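Local coordinates for guanidinopropionase (Pseudomonas aeruginosa, PDB 3NIQ), which hydrolyses 3-guanidinopropanoate to beta-alanine and urea as a manganese-dependent homohexameric enzyme of the arginase family, at residues 269-280 / 305-316. Sequence-based numbering, arbitrary orientation.
Sequences VRGLRGLDLVGA and ELLCLLAESAAR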
loop_
_atom_site.group_PDB
_atom_site.type_symbol
_atom_site.label_atom_id
_atom_site.label_comp_id
_atom_site.label_asym_id
_atom_site.label_seq_id
_atom_site.Cartn_x
_atom_site.Cartn_y
_atom_site.Cartn_z
ATOM N N VAL A 269 5.092 -29.261 9.195
ATOM C CA VAL A 269 5.398 -29.869 7.902
ATOM C C VAL A 269 6.696 -30.702 7.957
ATOM O O VAL A 269 6.746 -31.833 7.464
ATOM C CB VAL A 269 5.411 -28.809 6.762
ATOM C CG1 VAL A 269 6.016 -29.377 5.493
ATOM C CG2 VAL A 269 3.992 -28.360 6.495
ATOM N N ARG A 270 7.735 -30.158 8.575
ATOM C CA ARG A 270 8.992 -30.899 8.739
ATOM C C ARG A 270 8.801 -32.260 9.438
ATOM O O ARG A 270 9.435 -33.238 9.076
ATOM C CB ARG A 270 10.008 -30.047 9.506
ATOM C CG ARG A 270 10.602 -28.918 8.642
ATOM C CD ARG A 270 11.217 -27.819 9.506
ATOM N NE ARG A 270 11.539 -26.641 8.710
ATOM C CZ ARG A 270 12.128 -25.557 9.191
ATOM N NH1 ARG A 270 12.498 -25.510 10.459
ATOM N NH2 ARG A 270 12.378 -24.524 8.384
ATOM N N GLY A 271 7.925 -32.306 10.433
ATOM C CA GLY A 271 7.611 -33.538 11.168
ATOM C C GLY A 271 6.842 -34.580 10.361
ATOM O O GLY A 271 6.580 -35.693 10.850
ATOM N N LEU A 272 6.504 -34.239 9.117
ATOM C CA LEU A 272 5.864 -35.183 8.205
ATOM C C LEU A 272 6.882 -36.031 7.436
ATOM O O LEU A 272 6.513 -36.864 6.601
ATOM C CB LEU A 272 4.935 -34.454 7.235
ATOM C CG LEU A 272 3.780 -33.706 7.900
ATOM C CD1 LEU A 272 2.876 -33.040 6.866
ATOM C CD2 LEU A 272 2.962 -34.625 8.771
ATOM N N ARG A 273 8.166 -35.800 7.708
ATOM C CA ARG A 273 9.221 -36.503 7.009
ATOM C C ARG A 273 9.094 -38.022 7.222
ATOM O O ARG A 273 8.731 -38.481 8.316
ATOM C CB ARG A 273 10.579 -36.029 7.518
ATOM C CG ARG A 273 11.735 -36.523 6.671
ATOM C CD ARG A 273 13.048 -36.281 7.379
ATOM N NE ARG A 273 14.165 -36.612 6.500
ATOM C CZ ARG A 273 15.424 -36.277 6.754
ATOM N NH1 ARG A 273 15.705 -35.618 7.869
ATOM N NH2 ARG A 273 16.391 -36.605 5.900
ATOM N N GLY A 274 9.351 -38.789 6.167
ATOM C CA GLY A 274 9.254 -40.255 6.252
ATOM C C GLY A 274 7.926 -40.867 5.804
ATOM O O GLY A 274 7.869 -42.042 5.453
ATOM N N LEU A 275 6.860 -40.078 5.810
ATOM C CA LEU A 275 5.574 -40.573 5.367
ATOM C C LEU A 275 5.606 -40.899 3.881
ATOM O O LEU A 275 6.470 -40.415 3.143
ATOM C CB LEU A 275 4.478 -39.528 5.650
ATOM C CG LEU A 275 4.215 -39.272 7.144
ATOM C CD1 LEU A 275 3.219 -38.157 7.347
ATOM C CD2 LEU A 275 3.737 -40.505 7.860
ATOM N N ASP A 276 4.661 -41.718 3.441
ATOM C CA ASP A 276 4.523 -41.978 2.019
ATOM C C ASP A 276 3.706 -40.861 1.334
ATOM O O ASP A 276 2.483 -40.961 1.167
ATOM C CB ASP A 276 3.928 -43.367 1.757
ATOM C CG ASP A 276 3.779 -43.657 0.269
ATOM O OD1 ASP A 276 4.602 -43.144 -0.508
ATOM O OD2 ASP A 276 2.834 -44.372 -0.125
ATOM N N LEU A 277 4.407 -39.803 0.949
ATOM C CA LEU A 277 3.779 -38.587 0.422
ATOM C C LEU A 277 3.699 -38.679 -1.082
ATOM O O LEU A 277 4.724 -38.824 -1.748
ATOM C CB LEU A 277 4.577 -37.335 0.836
ATOM C CG LEU A 277 4.601 -36.931 2.317
ATOM C CD1 LEU A 277 5.304 -35.593 2.537
ATOM C CD2 LEU A 277 3.193 -36.857 2.901
ATOM N N VAL A 278 2.485 -38.602 -1.615
ATOM C CA VAL A 278 2.262 -38.831 -3.043
ATOM C C VAL A 278 1.898 -37.547 -3.797
ATOM O O VAL A 278 1.743 -37.550 -5.004
ATOM C CB VAL A 278 1.172 -39.892 -3.290
ATOM C CG1 VAL A 278 1.476 -41.149 -2.476
ATOM C CG2 VAL A 278 -0.212 -39.348 -2.957
ATOM N N GLY A 279 1.796 -36.448 -3.065
ATOM C CA GLY A 279 1.606 -35.143 -3.681
ATOM C C GLY A 279 1.346 -34.125 -2.594
ATOM O O GLY A 279 1.135 -34.486 -1.438
ATOM N N ALA A 280 1.370 -32.847 -2.962
ATOM C CA ALA A 280 1.068 -31.808 -1.999
ATOM C C ALA A 280 0.686 -30.555 -2.737
ATOM O O ALA A 280 0.988 -30.417 -3.921
ATOM C CB ALA A 280 2.277 -31.556 -1.068
ATOM N N GLU A 305 9.480 -26.421 1.640
ATOM C CA GLU A 305 9.466 -27.371 2.763
ATOM C C GLU A 305 8.871 -28.708 2.283
ATOM O O GLU A 305 9.403 -29.772 2.578
ATOM C CB GLU A 305 8.633 -26.861 3.943
ATOM C CG GLU A 305 9.071 -25.529 4.546
ATOM C CD GLU A 305 10.248 -25.679 5.486
ATOM O OE1 GLU A 305 10.531 -26.822 5.919
ATOM O OE2 GLU A 305 10.894 -24.653 5.778
ATOM N N LEU A 306 7.766 -28.620 1.549
ATOM C CA LEU A 306 7.056 -29.792 1.019
ATOM C C LEU A 306 7.844 -30.514 -0.070
ATOM O O LEU A 306 7.806 -31.750 -0.153
ATOM C CB LEU A 306 5.696 -29.379 0.458
ATOM C CG LEU A 306 4.653 -28.965 1.482
ATOM C CD1 LEU A 306 3.498 -28.252 0.766
ATOM C CD2 LEU A 306 4.157 -30.152 2.295
ATOM N N LEU A 307 8.553 -29.741 -0.902
ATOM C CA LEU A 307 9.374 -30.303 -1.965
ATOM C C LEU A 307 10.422 -31.251 -1.384
ATOM O O LEU A 307 10.672 -32.326 -1.918
ATOM C CB LEU A 307 10.066 -29.194 -2.774
ATOM C CG LEU A 307 11.213 -29.599 -3.709
ATOM C CD1 LEU A 307 10.763 -30.645 -4.739
ATOM C CD2 LEU A 307 11.785 -28.382 -4.437
ATOM N N CYS A 308 11.038 -30.836 -0.292
ATOM C CA CYS A 308 12.086 -31.643 0.311
ATOM C C CYS A 308 11.542 -33.007 0.699
ATOM O O CYS A 308 12.217 -34.019 0.523
ATOM C CB CYS A 308 12.703 -30.930 1.513
ATOM S SG CYS A 308 13.687 -29.476 1.014
ATOM N N LEU A 309 10.321 -33.034 1.217
ATOM C CA LEU A 309 9.715 -34.296 1.637
ATOM C C LEU A 309 9.249 -35.139 0.466
ATOM O O LEU A 309 9.406 -36.361 0.480
ATOM C CB LEU A 309 8.566 -34.051 2.608
ATOM C CG LEU A 309 8.886 -33.216 3.845
ATOM C CD1 LEU A 309 7.681 -33.182 4.770
ATOM C CD2 LEU A 309 10.125 -33.768 4.572
ATOM N N LEU A 310 8.698 -34.499 -0.558
ATOM C CA LEU A 310 8.308 -35.239 -1.750
ATOM C C LEU A 310 9.525 -35.799 -2.489
ATOM O O LEU A 310 9.465 -36.897 -3.037
ATOM C CB LEU A 310 7.504 -34.363 -2.714
ATOM C CG LEU A 310 6.137 -33.886 -2.228
ATOM C CD1 LEU A 310 5.630 -32.781 -3.162
ATOM C CD2 LEU A 310 5.150 -35.073 -2.232
ATOM N N ALA A 311 10.606 -35.032 -2.539
ATOM C CA ALA A 311 11.847 -35.537 -3.121
ATOM C C ALA A 311 12.237 -36.870 -2.470
ATOM O O ALA A 311 12.571 -37.818 -3.178
ATOM C CB ALA A 311 12.976 -34.517 -2.973
ATOM N N GLU A 312 12.194 -36.940 -1.140
ATOM C CA GLU A 312 12.540 -38.178 -0.434
ATOM C C GLU A 312 11.596 -39.328 -0.800
ATOM O O GLU A 312 12.045 -40.447 -1.007
ATOM C CB GLU A 312 12.570 -37.985 1.081
ATOM C CG GLU A 312 13.763 -37.177 1.582
ATOM C CD GLU A 312 14.074 -37.421 3.047
ATOM O OE1 GLU A 312 15.271 -37.486 3.383
ATOM O OE2 GLU A 312 13.137 -37.512 3.876
ATOM N N SER A 313 10.295 -39.054 -0.879
ATOM C CA SER A 313 9.346 -40.099 -1.274
ATOM C C SER A 313 9.618 -40.557 -2.696
ATOM O O SER A 313 9.665 -41.757 -2.956
ATOM C CB SER A 313 7.886 -39.637 -1.132
ATOM O OG SER A 313 7.523 -39.529 0.230
ATOM N N ALA A 314 9.810 -39.614 -3.614
ATOM C CA ALA A 314 10.107 -39.965 -5.000
ATOM C C ALA A 314 11.417 -40.758 -5.109
ATOM O O ALA A 314 11.567 -41.611 -5.998
ATOM C CB ALA A 314 10.155 -38.733 -5.896
ATOM N N ALA A 315 12.350 -40.479 -4.201
ATOM C CA ALA A 315 13.662 -41.125 -4.224
ATOM C C ALA A 315 13.514 -42.582 -3.794
ATOM O O ALA A 315 14.110 -43.469 -4.405
ATOM C CB ALA A 315 14.670 -40.384 -3.301
ATOM N N ARG A 316 12.696 -42.816 -2.765
ATOM C CA ARG A 316 12.472 -44.166 -2.253
ATOM C C ARG A 316 11.714 -45.028 -3.258
ATOM O O ARG A 316 12.072 -46.181 -3.469
ATOM C CB ARG A 316 11.730 -44.147 -0.919
ATOM C CG ARG A 316 12.566 -43.700 0.289
ATOM C CD ARG A 316 11.823 -44.009 1.611
ATOM N NE ARG A 316 10.396 -43.697 1.492
ATOM C CZ ARG A 316 9.837 -42.540 1.846
ATOM N NH1 ARG A 316 10.584 -41.568 2.388
ATOM N NH2 ARG A 316 8.522 -42.354 1.653
HETATM O O HOH W 1 10.371 -37.970 3.857
#
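Strand 277-280 runs roughly antiparallel to helix 305-316, their axes 145° apart in direction and 7.9 Å apart at closest approach, while the turns of 271-276 lie along the same helix between V269 and L277. L309 lies at the middle of the contact: its CD1 branch packs against L272 CB and reaches the backbone O of V269, CD2 lies against R273 CB, and its CB receives L277 CD1 at 3.6 Å. Branched leucine suits this place because its two methyls serve separate parts of the turn. Farther along the strand, A280 is small enough to let the ends of L306 and L310 close over it, with L306 CD2 also meeting V269 CG1 at 3.8 Å. In the alpha/beta fold of the arginase family, 277-283 is a central strand of the parallel sheet, between 118-123 and 235-240, and helix 294-317, which follows it, packs against one face of that sheet. Two arginines each make a two-pronged salt bridge to a glutamate, the flat guanidinium offering NE and NH2 side by side to the syn sides of the two carboxylate oxygens. At the exposed margin R273 stretches out to E312, NH2 lying 2.9 Å from OE1; water 1 links E312 OE2 to G274 N. Near the subunit interface R270 NE is 3.0 Å from E305 OE1. E305 folds back at chi2 (-80°) to present both oxygens, OE1 also bonded to H72 and OE2 to Q266, while R270 NH1 forms a salt bridge with E212 of a second subunit. At the far end, S313, short and polar, offers OG at 3.2 Å to the N-H of buried L277, a side-chain acceptor besides that group's weak bond to L275 O. R316, bent at chi3, brings NH2 within 3.2 Å of L275 O, bonding from above the carbonyl plane.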